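Local structure of protein synthesis inhibitor, putative (Thermotoga maritima, 2B33) at residues A[37-42]-A[77-82]; A[58-63]-A[97-102]; A[89-94]-A[117-122]. The protein is a trimeric member of the RutC (YjgF/YER057c/UK114) family, probably a deaminase acting on reactive enamine or imine metabolites, though its own substrate is not established. One frame throughout, in Å; residues are numbered along the deposited sequence.

Contact 1. Residues A[37-42]-A[77-82]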
ATOM      1  N   ASN A  37       8.574  17.417   1.235  1.00 37.39           N
ATOM      2  CA  ASN A  37       9.582  16.771   0.392  1.00 37.75           C
ATOM      3  C   ASN A  37       9.156  15.383  -0.110  1.00 36.35           C
ATOM      4  O   ASN A  37       9.977  14.682  -0.690  1.00 36.59           O
ATOM      5  CB  ASN A  37      10.951  16.703   1.114  1.00 38.83           C
ATOM      6  CG  ASN A  37      10.988  15.711   2.298  1.00 41.80           C
ATOM      7  OD1 ASN A  37       9.988  15.088   2.663  1.00 42.23           O
ATOM      8  ND2 ASN A  37      12.167  15.579   2.902  1.00 43.60           N
ATOM      9  N   MET A  38       7.888  15.007   0.112  1.00 35.51           N
ATOM     10  CA  MET A  38       7.348  13.697  -0.275  1.00 34.11           C
ATOM     11  C   MET A  38       6.353  13.736  -1.430  1.00 33.39           C
ATOM     12  O   MET A  38       5.531  14.637  -1.489  1.00 30.96           O
ATOM     13  CB  MET A  38       6.580  13.091   0.894  1.00 34.96           C
ATOM     14  CG  MET A  38       7.383  12.834   2.147  1.00 32.82           C
ATOM     15  SD  MET A  38       6.409  11.968   3.384  1.00 31.93           S
ATOM     16  CE  MET A  38       6.100  10.359   2.626  1.00 30.39           C
ATOM     17  N   MET A  39       6.399  12.722  -2.298  1.00 34.07           N
ATOM     18  CA  MET A  39       5.436  12.572  -3.400  1.00 35.27           C
ATOM     19  C   MET A  39       4.763  11.203  -3.322  1.00 35.53           C
ATOM     20  O   MET A  39       5.440  10.200  -3.144  1.00 36.01           O
ATOM     21  CB  MET A  39       6.095  12.718  -4.775  1.00 35.56           C
ATOM     22  CG  MET A  39       5.125  12.410  -5.936  1.00 36.92           C
ATOM     23  SD  MET A  39       5.764  12.604  -7.595  1.00 36.83           S
ATOM     24  CE  MET A  39       5.940  14.361  -7.725  1.00 37.41           C
ATOM     25  N   PHE A  40       3.443  11.173  -3.491  1.00 35.35           N
ATOM     26  CA  PHE A  40       2.667   9.941  -3.494  1.00 35.58           C
ATOM     27  C   PHE A  40       2.101   9.785  -4.904  1.00 35.99           C
ATOM     28  O   PHE A  40       1.200  10.518  -5.277  1.00 37.75           O
ATOM     29  CB  PHE A  40       1.536  10.027  -2.472  1.00 35.68           C
ATOM     30  CG  PHE A  40       2.003  10.134  -1.040  1.00 34.70           C
ATOM     31  CD1 PHE A  40       2.324  11.373  -0.488  1.00 34.83           C
ATOM     32  CD2 PHE A  40       2.092   9.003  -0.237  1.00 34.13           C
ATOM     33  CE1 PHE A  40       2.745  11.474   0.833  1.00 31.43           C
ATOM     34  CE2 PHE A  40       2.509   9.098   1.087  1.00 32.55           C
ATOM     35  CZ  PHE A  40       2.829  10.336   1.621  1.00 33.94           C
ATOM     36  N   VAL A  41       2.635   8.847  -5.683  1.00 35.24           N
ATOM     37  CA  VAL A  41       2.200   8.634  -7.066  1.00 35.88           C
ATOM     38  C   VAL A  41       1.087   7.580  -7.165  1.00 35.84           C
ATOM     39  O   VAL A  41       1.142   6.535  -6.508  1.00 36.30           O
ATOM     40  CB  VAL A  41       3.378   8.201  -7.977  1.00 36.30           C
ATOM     41  CG1 VAL A  41       2.918   8.066  -9.429  1.00 36.90           C
ATOM     42  CG2 VAL A  41       4.534   9.203  -7.892  1.00 38.06           C
ATOM     43  N   SER A  42       0.095   7.870  -8.007  1.00 35.34           N
ATOM     44  CA  SER A  42      -1.033   6.979  -8.260  1.00 35.22           C
ATOM     45  C   SER A  42      -0.583   5.772  -9.081  1.00 36.96           C
ATOM     46  O   SER A  42       0.358   5.866  -9.858  1.00 37.65           O
ATOM     47  CB  SER A  42      -2.128   7.720  -9.028  1.00 33.79           C
ATOM     48  OG  SER A  42      -2.799   8.647  -8.205  1.00 30.09           O
ATOM     49  N   GLY A  77       6.775  16.867 -11.136  1.00 36.62           N
ATOM     50  CA  GLY A  77       6.720  17.481  -9.805  1.00 36.36           C
ATOM     51  C   GLY A  77       8.075  17.829  -9.198  1.00 36.16           C
ATOM     52  O   GLY A  77       8.147  18.221  -8.032  1.00 36.54           O
ATOM     53  N   GLY A  78       9.147  17.698  -9.978  1.00 35.41           N
ATOM     54  CA  GLY A  78      10.497  17.996  -9.504  1.00 35.37           C
ATOM     55  C   GLY A  78      11.189  16.840  -8.799  1.00 35.19           C
ATOM     56  O   GLY A  78      12.192  17.049  -8.124  1.00 34.25           O
ATOM     57  N   PHE A  79      10.662  15.625  -8.970  1.00 35.30           N
ATOM     58  CA  PHE A  79      11.222  14.408  -8.378  1.00 35.37           C
ATOM     59  C   PHE A  79      11.856  13.564  -9.487  1.00 35.58           C
ATOM     60  O   PHE A  79      11.670  13.848 -10.669  1.00 34.88           O
ATOM     61  CB  PHE A  79      10.130  13.607  -7.650  1.00 35.48           C
ATOM     62  CG  PHE A  79       9.721  14.191  -6.320  1.00 35.37           C
ATOM     63  CD1 PHE A  79       9.028  15.385  -6.249  1.00 38.37           C
ATOM     64  CD2 PHE A  79      10.004  13.525  -5.136  1.00 36.05           C
ATOM     65  CE1 PHE A  79       8.644  15.920  -5.027  1.00 34.99           C
ATOM     66  CE2 PHE A  79       9.621  14.054  -3.913  1.00 33.55           C
ATOM     67  CZ  PHE A  79       8.942  15.258  -3.862  1.00 35.25           C
ATOM     68  N   SER A  80      12.628  12.551  -9.101  1.00 35.82           N
ATOM     69  CA  SER A  80      13.267  11.646 -10.062  1.00 36.59           C
ATOM     70  C   SER A  80      13.130  10.218  -9.548  1.00 36.54           C
ATOM     71  O   SER A  80      12.559   9.997  -8.485  1.00 37.29           O
ATOM     72  CB  SER A  80      14.739  12.024 -10.282  1.00 36.64           C
ATOM     73  OG  SER A  80      15.514  11.860  -9.107  1.00 37.39           O
ATOM     74  N   LEU A  81      13.624   9.255 -10.317  1.00 36.27           N
ATOM     75  CA  LEU A  81      13.563   7.846  -9.925  1.00 36.39           C
ATOM     76  C   LEU A  81      14.457   7.567  -8.721  1.00 36.35           C
ATOM     77  O   LEU A  81      14.180   6.652  -7.956  1.00 38.07           O
ATOM     78  CB  LEU A  81      13.956   6.936 -11.092  1.00 36.13           C
ATOM     79  CG  LEU A  81      13.071   6.981 -12.338  1.00 36.25           C
ATOM     80  CD1 LEU A  81      13.765   6.300 -13.495  1.00 39.18           C
ATOM     81  CD2 LEU A  81      11.712   6.334 -12.088  1.00 38.82           C
ATOM     82  N   LYS A  82      15.520   8.356  -8.560  1.00 36.35           N
ATOM     83  CA  LYS A  82      16.438   8.232  -7.415  1.00 36.86           C
ATOM     84  C   LYS A  82      15.775   8.629  -6.086  1.00 36.57           C
ATOM     85  O   LYS A  82      16.233   8.216  -5.017  1.00 36.83           O
ATOM     86  CB  LYS A  82      17.709   9.061  -7.641  1.00 35.89           C
TER
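M39 lays its side chain across one face of the F79 ring, with CB directly above the ring centre: M39 CB is 3.8 Å from the F79 centroid and only 8° off the ring normal, a CH-pi contact. CG stands anti to the backbone N (chi1 174°), and chi2 keeps the chain straight before it bends at chi3. The sulfur therefore passes obliquely over the ring, M39 SD lying 4.8 Å from the F79 centroid in a Met-aromatic contact, and the bend brings the methyl back so that M39 CE touches F79 CD1 at 3.6 Å. The same methyl rests on bare backbone, M39 CE being 3.8 Å from G77 CA; a beta carbon on G77 would collide with it. At the far end of the ring the backbone carbonyl of N37 meets the edge near its plane, N37 O to F79 CE2 3.3 Å, where the oxygen faces the electropositive C-H rim. The contact is buried packing that joins strand 38-44 to the loop leaving helix 59-76. M39 also reaches L74 of that helix and A32 and V34 of strand 32-35, while F79 lies against V34 and A135, the latter on strand 129-136.

Contact 2. Residues A[58-63]-A[97-102]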
ATOM      1  N   THR A  58       3.869  -7.374 -25.531  1.00 34.61           N
ATOM      2  CA  THR A  58       4.534  -8.163 -24.478  1.00 33.94           C
ATOM      3  C   THR A  58       4.435  -7.488 -23.115  1.00 33.07           C
ATOM      4  O   THR A  58       4.119  -6.301 -23.016  1.00 33.43           O
ATOM      5  CB  THR A  58       6.025  -8.435 -24.767  1.00 33.93           C
ATOM      6  OG1 THR A  58       6.781  -7.220 -24.696  1.00 37.49           O
ATOM      7  CG2 THR A  58       6.209  -9.091 -26.132  1.00 34.09           C
ATOM      8  N   ILE A  59       4.706  -8.252 -22.063  1.00 32.34           N
ATOM      9  CA  ILE A  59       4.671  -7.716 -20.702  1.00 32.00           C
ATOM     10  C   ILE A  59       5.826  -6.725 -20.457  1.00 32.59           C
ATOM     11  O   ILE A  59       5.710  -5.847 -19.600  1.00 32.86           O
ATOM     12  CB  ILE A  59       4.617  -8.850 -19.625  1.00 31.45           C
ATOM     13  CG1 ILE A  59       4.164  -8.314 -18.262  1.00 31.29           C
ATOM     14  CG2 ILE A  59       5.950  -9.609 -19.512  1.00 32.04           C
ATOM     15  CD1 ILE A  59       2.753  -7.742 -18.224  1.00 28.37           C
ATOM     16  N   GLU A  60       6.921  -6.867 -21.205  1.00 32.59           N
ATOM     17  CA  GLU A  60       8.030  -5.923 -21.130  1.00 33.72           C
ATOM     18  C   GLU A  60       7.591  -4.547 -21.665  1.00 34.37           C
ATOM     19  O   GLU A  60       7.884  -3.522 -21.061  1.00 33.83           O
ATOM     20  CB  GLU A  60       9.256  -6.439 -21.891  1.00 33.28           C
ATOM     21  CG  GLU A  60       9.941  -7.687 -21.282  1.00 32.42           C
ATOM     22  CD  GLU A  60       9.418  -9.037 -21.796  1.00 31.57           C
ATOM     23  OE1 GLU A  60       8.227  -9.163 -22.172  1.00 25.78           O
ATOM     24  OE2 GLU A  60      10.227  -9.988 -21.805  1.00 31.93           O
ATOM     25  N   GLU A  61       6.871  -4.553 -22.786  1.00 36.09           N
ATOM     26  CA  GLU A  61       6.323  -3.340 -23.396  1.00 37.20           C
ATOM     27  C   GLU A  61       5.291  -2.662 -22.493  1.00 36.01           C
ATOM     28  O   GLU A  61       5.227  -1.437 -22.446  1.00 36.86           O
ATOM     29  CB  GLU A  61       5.715  -3.673 -24.766  1.00 37.04           C
ATOM     30  CG  GLU A  61       6.765  -4.080 -25.798  1.00 38.72           C
ATOM     31  CD  GLU A  61       6.192  -4.530 -27.129  1.00 39.73           C
ATOM     32  OE1 GLU A  61       4.967  -4.757 -27.219  1.00 47.48           O
ATOM     33  OE2 GLU A  61       6.984  -4.662 -28.094  1.00 43.53           O
ATOM     34  N   LYS A  62       4.482  -3.455 -21.794  1.00 34.88           N
ATOM     35  CA  LYS A  62       3.491  -2.913 -20.859  1.00 33.59           C
ATOM     36  C   LYS A  62       4.164  -2.321 -19.612  1.00 34.40           C
ATOM     37  O   LYS A  62       3.774  -1.253 -19.152  1.00 34.19           O
ATOM     38  CB  LYS A  62       2.451  -3.969 -20.493  1.00 33.79           C
ATOM     39  CG  LYS A  62       1.574  -4.363 -21.686  1.00 31.41           C
ATOM     40  CD  LYS A  62       0.712  -5.560 -21.406  1.00 30.14           C
ATOM     41  CE  LYS A  62       0.038  -6.041 -22.680  1.00 31.15           C
ATOM     42  NZ  LYS A  62      -0.636  -7.342 -22.519  1.00 32.89           N
ATOM     43  N   THR A  63       5.185  -3.003 -19.093  1.00 35.10           N
ATOM     44  CA  THR A  63       5.955  -2.529 -17.937  1.00 35.49           C
ATOM     45  C   THR A  63       6.729  -1.253 -18.280  1.00 36.38           C
ATOM     46  O   THR A  63       6.897  -0.366 -17.431  1.00 38.30           O
ATOM     47  CB  THR A  63       6.970  -3.595 -17.464  1.00 35.73           C
ATOM     48  OG1 THR A  63       6.290  -4.821 -17.210  1.00 31.60           O
ATOM     49  CG2 THR A  63       7.705  -3.157 -16.189  1.00 37.08           C
ATOM     50  N   PHE A  97       6.821 -12.127 -13.207  1.00 39.89           N
ATOM     51  CA  PHE A  97       7.844 -11.635 -12.269  1.00 38.46           C
ATOM     52  C   PHE A  97       9.215 -11.387 -12.892  1.00 37.67           C
ATOM     53  O   PHE A  97       9.724 -10.261 -12.836  1.00 36.11           O
ATOM     54  CB  PHE A  97       7.985 -12.608 -11.095  1.00 39.08           C
ATOM     55  CG  PHE A  97       8.913 -12.133 -10.003  1.00 42.03           C
ATOM     56  CD1 PHE A  97       8.481 -11.191  -9.074  1.00 43.96           C
ATOM     57  CD2 PHE A  97      10.196 -12.653  -9.878  1.00 44.49           C
ATOM     58  CE1 PHE A  97       9.314 -10.761  -8.051  1.00 44.26           C
ATOM     59  CE2 PHE A  97      11.038 -12.231  -8.854  1.00 45.35           C
ATOM     60  CZ  PHE A  97      10.591 -11.280  -7.937  1.00 43.51           C
ATOM     61  N   GLN A  98       9.792 -12.433 -13.487  1.00 37.58           N
ATOM     62  CA  GLN A  98      11.134 -12.358 -14.092  1.00 38.55           C
ATOM     63  C   GLN A  98      11.256 -11.254 -15.146  1.00 38.27           C
ATOM     64  O   GLN A  98      12.163 -10.419 -15.071  1.00 37.29           O
ATOM     65  CB  GLN A  98      11.579 -13.714 -14.680  1.00 39.00           C
ATOM     66  CG  GLN A  98      12.177 -14.734 -13.668  1.00 43.97           C
ATOM     67  CD  GLN A  98      11.210 -15.225 -12.573  1.00 48.88           C
ATOM     68  OE1 GLN A  98       9.988 -15.317 -12.777  1.00 53.04           O
ATOM     69  NE2 GLN A  98      11.772 -15.574 -11.412  1.00 44.05           N
ATOM     70  N   ARG A  99      10.324 -11.244 -16.096  1.00 37.93           N
ATOM     71  CA  ARG A  99      10.309 -10.254 -17.186  1.00 37.80           C
ATOM     72  C   ARG A  99       9.993  -8.826 -16.730  1.00 37.41           C
ATOM     73  O   ARG A  99      10.524  -7.876 -17.295  1.00 36.87           O
ATOM     74  CB  ARG A  99       9.348 -10.692 -18.296  1.00 37.59           C
ATOM     75  CG  ARG A  99       9.846 -11.913 -19.069  1.00 37.47           C
ATOM     76  CD  ARG A  99       8.781 -12.463 -20.007  1.00 38.46           C
ATOM     77  NE  ARG A  99       7.667 -13.066 -19.265  1.00 39.20           N
ATOM     78  CZ  ARG A  99       6.463 -13.346 -19.771  1.00 36.10           C
ATOM     79  NH1 ARG A  99       6.157 -13.100 -21.036  1.00 38.15           N
ATOM     80  NH2 ARG A  99       5.545 -13.885 -18.994  1.00 33.91           N
ATOM     81  N   VAL A 100       9.125  -8.674 -15.729  1.00 37.76           N
ATOM     82  CA  VAL A 100       8.811  -7.359 -15.173  1.00 36.80           C
ATOM     83  C   VAL A 100      10.060  -6.820 -14.477  1.00 37.69           C
ATOM     84  O   VAL A 100      10.406  -5.658 -14.664  1.00 37.30           O
ATOM     85  CB  VAL A 100       7.598  -7.386 -14.179  1.00 37.60           C
ATOM     86  CG1 VAL A 100       7.494  -6.069 -13.368  1.00 36.58           C
ATOM     87  CG2 VAL A 100       6.284  -7.640 -14.924  1.00 36.68           C
ATOM     88  N   ASN A 101      10.725  -7.667 -13.689  1.00 37.84           N
ATOM     89  CA  ASN A 101      11.964  -7.292 -13.006  1.00 38.47           C
ATOM     90  C   ASN A 101      13.059  -6.857 -13.972  1.00 38.42           C
ATOM     91  O   ASN A 101      13.838  -5.959 -13.659  1.00 37.59           O
ATOM     92  CB  ASN A 101      12.506  -8.440 -12.141  1.00 39.33           C
ATOM     93  CG  ASN A 101      11.698  -8.671 -10.872  1.00 41.58           C
ATOM     94  OD1 ASN A 101      10.632  -8.097 -10.672  1.00 49.29           O
ATOM     95  ND2 ASN A 101      12.217  -9.524 -10.004  1.00 48.51           N
ATOM     96  N   GLU A 102      13.109  -7.512 -15.131  1.00 37.94           N
ATOM     97  CA  GLU A 102      14.094  -7.226 -16.179  1.00 38.60           C
ATOM     98  C   GLU A 102      13.969  -5.775 -16.648  1.00 37.24           C
ATOM     99  O   GLU A 102      14.956  -5.051 -16.707  1.00 37.18           O
ATOM    100  CB  GLU A 102      13.872  -8.212 -17.338  1.00 38.05           C
ATOM    101  CG  GLU A 102      14.884  -8.208 -18.465  1.00 42.03           C
ATOM    102  CD  GLU A 102      14.631  -9.332 -19.477  1.00 42.95           C
ATOM    103  OE1 GLU A 102      13.554  -9.971 -19.441  1.00 46.01           O
ATOM    104  OE2 GLU A 102      15.517  -9.582 -20.319  1.00 54.82           O
TER
HETATM  105  O   HOH W   1       6.979 -11.404 -23.298  1.00 26.00           O
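This is helix-to-helix packing between the first turns of helices 59-76 and 97-108, which lie together on one side of the sheet in this YjgF-like alpha/beta fold. The short segments cross at -44° with axes 8.9 Å apart, and T58 and E61 form a capping box on the first helix. On the buried side V100 CG2 lies 4.0 Å from I59 CG1 and 3.6 Å from T63 OG1. At 2.7 Å T63 OG1, anti to its carbonyl carbon (chi1 -55°), donates to I59 O from above the carbonyl plane, so that oxygen takes both the hydroxyl and the amide of T63. An alanine here would lack the hydroxyl and methyl and would probably lose this second bond on I59 O and much of the packing on V100. On the outer side, I59 CG2 sits over one face of the R99 guanidinium, and the E60 side chain, bent at chi2, brings its carboxylate obliquely across R99 CG and CD, E60 OE2 lying 3.4 Å from R99 CG. The planes of carboxylate and guanidinium stand 84° apart with no direct salt bridge; a water instead donates to E60 OE1 at 2.8 Å and accepts from R99 NH1 at 2.9 Å.

Contact 3. Residues A[89-94]-A[117-122]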
ATOM      1  N   VAL A  89       4.139  -3.243  -6.894  1.00 34.96           N
ATOM      2  CA  VAL A  89       3.774  -3.764  -8.201  1.00 34.44           C
ATOM      3  C   VAL A  89       2.569  -4.678  -8.010  1.00 35.22           C
ATOM      4  O   VAL A  89       2.598  -5.584  -7.165  1.00 34.65           O
ATOM      5  CB  VAL A  89       4.903  -4.616  -8.837  1.00 34.77           C
ATOM      6  CG1 VAL A  89       4.472  -5.179 -10.196  1.00 32.99           C
ATOM      7  CG2 VAL A  89       6.181  -3.810  -9.001  1.00 33.97           C
ATOM      8  N   PHE A  90       1.517  -4.434  -8.795  1.00 35.56           N
ATOM      9  CA  PHE A  90       0.334  -5.281  -8.817  1.00 34.71           C
ATOM     10  C   PHE A  90       0.344  -5.922 -10.183  1.00 35.30           C
ATOM     11  O   PHE A  90       0.678  -5.246 -11.157  1.00 35.78           O
ATOM     12  CB  PHE A  90      -0.948  -4.469  -8.684  1.00 34.88           C
ATOM     13  CG  PHE A  90      -1.032  -3.656  -7.428  1.00 36.51           C
ATOM     14  CD1 PHE A  90      -1.407  -4.252  -6.224  1.00 37.37           C
ATOM     15  CD2 PHE A  90      -0.765  -2.287  -7.450  1.00 33.98           C
ATOM     16  CE1 PHE A  90      -1.497  -3.501  -5.052  1.00 39.88           C
ATOM     17  CE2 PHE A  90      -0.854  -1.525  -6.288  1.00 36.87           C
ATOM     18  CZ  PHE A  90      -1.224  -2.133  -5.085  1.00 36.89           C
ATOM     19  N   THR A  91      -0.004  -7.212 -10.249  1.00 35.37           N
ATOM     20  CA  THR A  91      -0.117  -7.955 -11.513  1.00 34.97           C
ATOM     21  C   THR A  91      -1.300  -8.907 -11.439  1.00 34.41           C
ATOM     22  O   THR A  91      -1.936  -9.027 -10.404  1.00 34.33           O
ATOM     23  CB  THR A  91       1.166  -8.784 -11.864  1.00 35.21           C
ATOM     24  OG1 THR A  91       1.478  -9.699 -10.805  1.00 34.80           O
ATOM     25  CG2 THR A  91       2.340  -7.879 -12.088  1.00 41.57           C
ATOM     26  N   THR A  92      -1.626  -9.540 -12.555  1.00 34.61           N
ATOM     27  CA  THR A  92      -2.676 -10.564 -12.583  1.00 36.27           C
ATOM     28  C   THR A  92      -2.066 -11.966 -12.507  1.00 35.75           C
ATOM     29  O   THR A  92      -2.791 -12.938 -12.320  1.00 35.86           O
ATOM     30  CB  THR A  92      -3.578 -10.437 -13.821  1.00 35.43           C
ATOM     31  OG1 THR A  92      -2.766 -10.298 -14.994  1.00 37.56           O
ATOM     32  CG2 THR A  92      -4.484  -9.226 -13.676  1.00 38.70           C
ATOM     33  N   SER A  93      -0.740 -12.058 -12.629  1.00 36.23           N
ATOM     34  CA  SER A  93      -0.044 -13.334 -12.593  1.00 35.95           C
ATOM     35  C   SER A  93       1.417 -13.187 -12.203  1.00 35.96           C
ATOM     36  O   SER A  93       2.105 -12.309 -12.714  1.00 36.86           O
ATOM     37  CB  SER A  93      -0.082 -13.979 -13.972  1.00 35.75           C
ATOM     38  OG  SER A  93       0.679 -15.176 -13.987  1.00 34.75           O
ATOM     39  N   MET A  94       1.894 -14.077 -11.333  1.00 35.31           N
ATOM     40  CA  MET A  94       3.310 -14.095 -10.944  1.00 35.14           C
ATOM     41  C   MET A  94       4.248 -14.604 -12.043  1.00 34.74           C
ATOM     42  O   MET A  94       5.469 -14.393 -11.941  1.00 34.03           O
ATOM     43  CB  MET A  94       3.534 -14.876  -9.643  1.00 34.90           C
ATOM     44  CG  MET A  94       3.120 -14.108  -8.412  1.00 36.46           C
ATOM     45  SD  MET A  94       4.043 -12.580  -8.232  1.00 41.81           S
ATOM     46  CE  MET A  94       3.120 -11.843  -6.944  1.00 42.76           C
ATOM     47  N   PHE A 117       5.648  -7.026  -4.463  1.00 32.96           N
ATOM     48  CA  PHE A 117       5.198  -7.484  -5.762  1.00 34.00           C
ATOM     49  C   PHE A 117       4.129  -8.522  -5.440  1.00 35.55           C
ATOM     50  O   PHE A 117       4.445  -9.574  -4.874  1.00 36.89           O
ATOM     51  CB  PHE A 117       6.387  -8.108  -6.486  1.00 35.67           C
ATOM     52  CG  PHE A 117       6.244  -8.195  -7.986  1.00 33.98           C
ATOM     53  CD1 PHE A 117       5.242  -8.951  -8.576  1.00 40.28           C
ATOM     54  CD2 PHE A 117       7.183  -7.592  -8.807  1.00 35.07           C
ATOM     55  CE1 PHE A 117       5.146  -9.051  -9.955  1.00 38.64           C
ATOM     56  CE2 PHE A 117       7.093  -7.693 -10.175  1.00 37.25           C
ATOM     57  CZ  PHE A 117       6.082  -8.423 -10.753  1.00 38.73           C
ATOM     58  N   VAL A 118       2.870  -8.213  -5.767  1.00 36.24           N
ATOM     59  CA  VAL A 118       1.730  -9.106  -5.494  1.00 36.23           C
ATOM     60  C   VAL A 118       0.858  -9.271  -6.732  1.00 35.88           C
ATOM     61  O   VAL A 118       0.821  -8.390  -7.593  1.00 36.29           O
ATOM     62  CB  VAL A 118       0.860  -8.609  -4.301  1.00 36.09           C
ATOM     63  CG1 VAL A 118       1.685  -8.569  -3.043  1.00 37.85           C
ATOM     64  CG2 VAL A 118       0.234  -7.231  -4.570  1.00 37.94           C
ATOM     65  N   ALA A 119       0.164 -10.404  -6.811  1.00 35.03           N
ATOM     66  CA  ALA A 119      -0.725 -10.700  -7.936  1.00 35.75           C
ATOM     67  C   ALA A 119      -2.169 -10.669  -7.449  1.00 35.44           C
ATOM     68  O   ALA A 119      -2.571 -11.506  -6.637  1.00 34.90           O
ATOM     69  CB  ALA A 119      -0.406 -12.043  -8.563  1.00 34.92           C
ATOM     70  N   VAL A 120      -2.928  -9.689  -7.944  1.00 35.49           N
ATOM     71  CA  VAL A 120      -4.337  -9.507  -7.580  1.00 35.35           C
ATOM     72  C   VAL A 120      -5.239 -10.210  -8.604  1.00 34.98           C
ATOM     73  O   VAL A 120      -4.756 -10.792  -9.576  1.00 33.13           O
ATOM     74  CB  VAL A 120      -4.718  -8.004  -7.411  1.00 35.70           C
ATOM     75  CG1 VAL A 120      -3.830  -7.348  -6.370  1.00 34.29           C
ATOM     76  CG2 VAL A 120      -4.675  -7.229  -8.742  1.00 37.39           C
ATOM     77  N   ALA A 121      -6.547 -10.158  -8.370  1.00 35.27           N
ATOM     78  CA  ALA A 121      -7.532 -10.802  -9.240  1.00 35.26           C
ATOM     79  C   ALA A 121      -7.818 -10.041 -10.533  1.00 36.04           C
ATOM     80  O   ALA A 121      -7.993 -10.661 -11.576  1.00 35.40           O
ATOM     81  CB  ALA A 121      -8.831 -11.008  -8.482  1.00 34.50           C
ATOM     82  N   GLN A 122      -7.859  -8.709 -10.463  1.00 36.44           N
ATOM     83  CA  GLN A 122      -8.212  -7.877 -11.613  1.00 36.35           C
ATOM     84  C   GLN A 122      -7.732  -6.442 -11.405  1.00 36.26           C
ATOM     85  O   GLN A 122      -7.703  -5.951 -10.271  1.00 35.25           O
ATOM     86  CB  GLN A 122      -9.736  -7.936 -11.785  1.00 36.58           C
ATOM     87  CG  GLN A 122     -10.356  -7.117 -12.893  1.00 37.49           C
ATOM     88  CD  GLN A 122     -11.860  -7.386 -13.015  1.00 38.57           C
ATOM     89  OE1 GLN A 122     -12.544  -7.679 -12.024  1.00 39.61           O
ATOM     90  NE2 GLN A 122     -12.378  -7.285 -14.236  1.00 34.91           N
TER
HETATM   91  O   HOH W   2      -5.450 -12.729 -11.457  1.00 29.89           O
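The two parallel strands of a beta-alpha-beta unit, 84-91 and 114-119, meet here at their C-terminal ends, with helix 97-108 connecting them. V89 pairs with F117, F90 with V118 and T91 with A119. The straightest bond runs from V118 N to V89 O, 3.0 Å at 173° and nearly along the C=O axis; V118 O then accepts from T91 N in the carbonyl plane. Beyond the last pair, V120 N donates to T91 O at 2.7 Å, and a water sits within hydrogen-bonding distance of T92 O and V120 O. On the face carrying V89, T91 and A119, the F117 ring is the centre of the packing. Its CG is anti to the backbone N (chi1 -159°), which sets the ring beside V89, and V89 CG1 lies 3.7 Å from the ring centroid, 13° off the normal. T91 comes in at about a right angle, CG2 to F117 CE1 3.7 Å. M94, bent at chi2, runs past the ring in the opposite direction, with SD 3.8 Å from F117 CD1, an oblique Met-aromatic contact, and its CE lies against the backbone at F117 O and A119 N. On the other face F90 CD1 touches V118 CG2 at 3.8 Å and also V120 CG1. Q122 OE1 of a neighbouring subunit accepts from M94 N, and V118 of another subunit packs on F90. Main-chain bonds thus fix the strand register, while the apolar side chains on the two faces join the pair to the helix layer and to the trimer interface.

Overall arrangement
Contacts 1 and 3 reach the same mixed sheet from opposite sides of the chain's centre, about 23 Å apart between centres, and both are buried. Contact 1 relies on side-chain packing of a strand against a loop, contact 3 on main-chain bonds between adjacent strands; both reach a neighbouring subunit, and contact 3 also meets the third. Contact 2 is only partly buried, apolar within and charged and water-bridged at its outer edge. It shares the beta-alpha-beta unit with contact 3 and touches it directly: V100 and N101 of helix 97-108 pack on F117, and F97 meets that ring edge-to-face. Helix 59-76 starts in contact 2 and its following loop enters contact 1, so one helix spans the two.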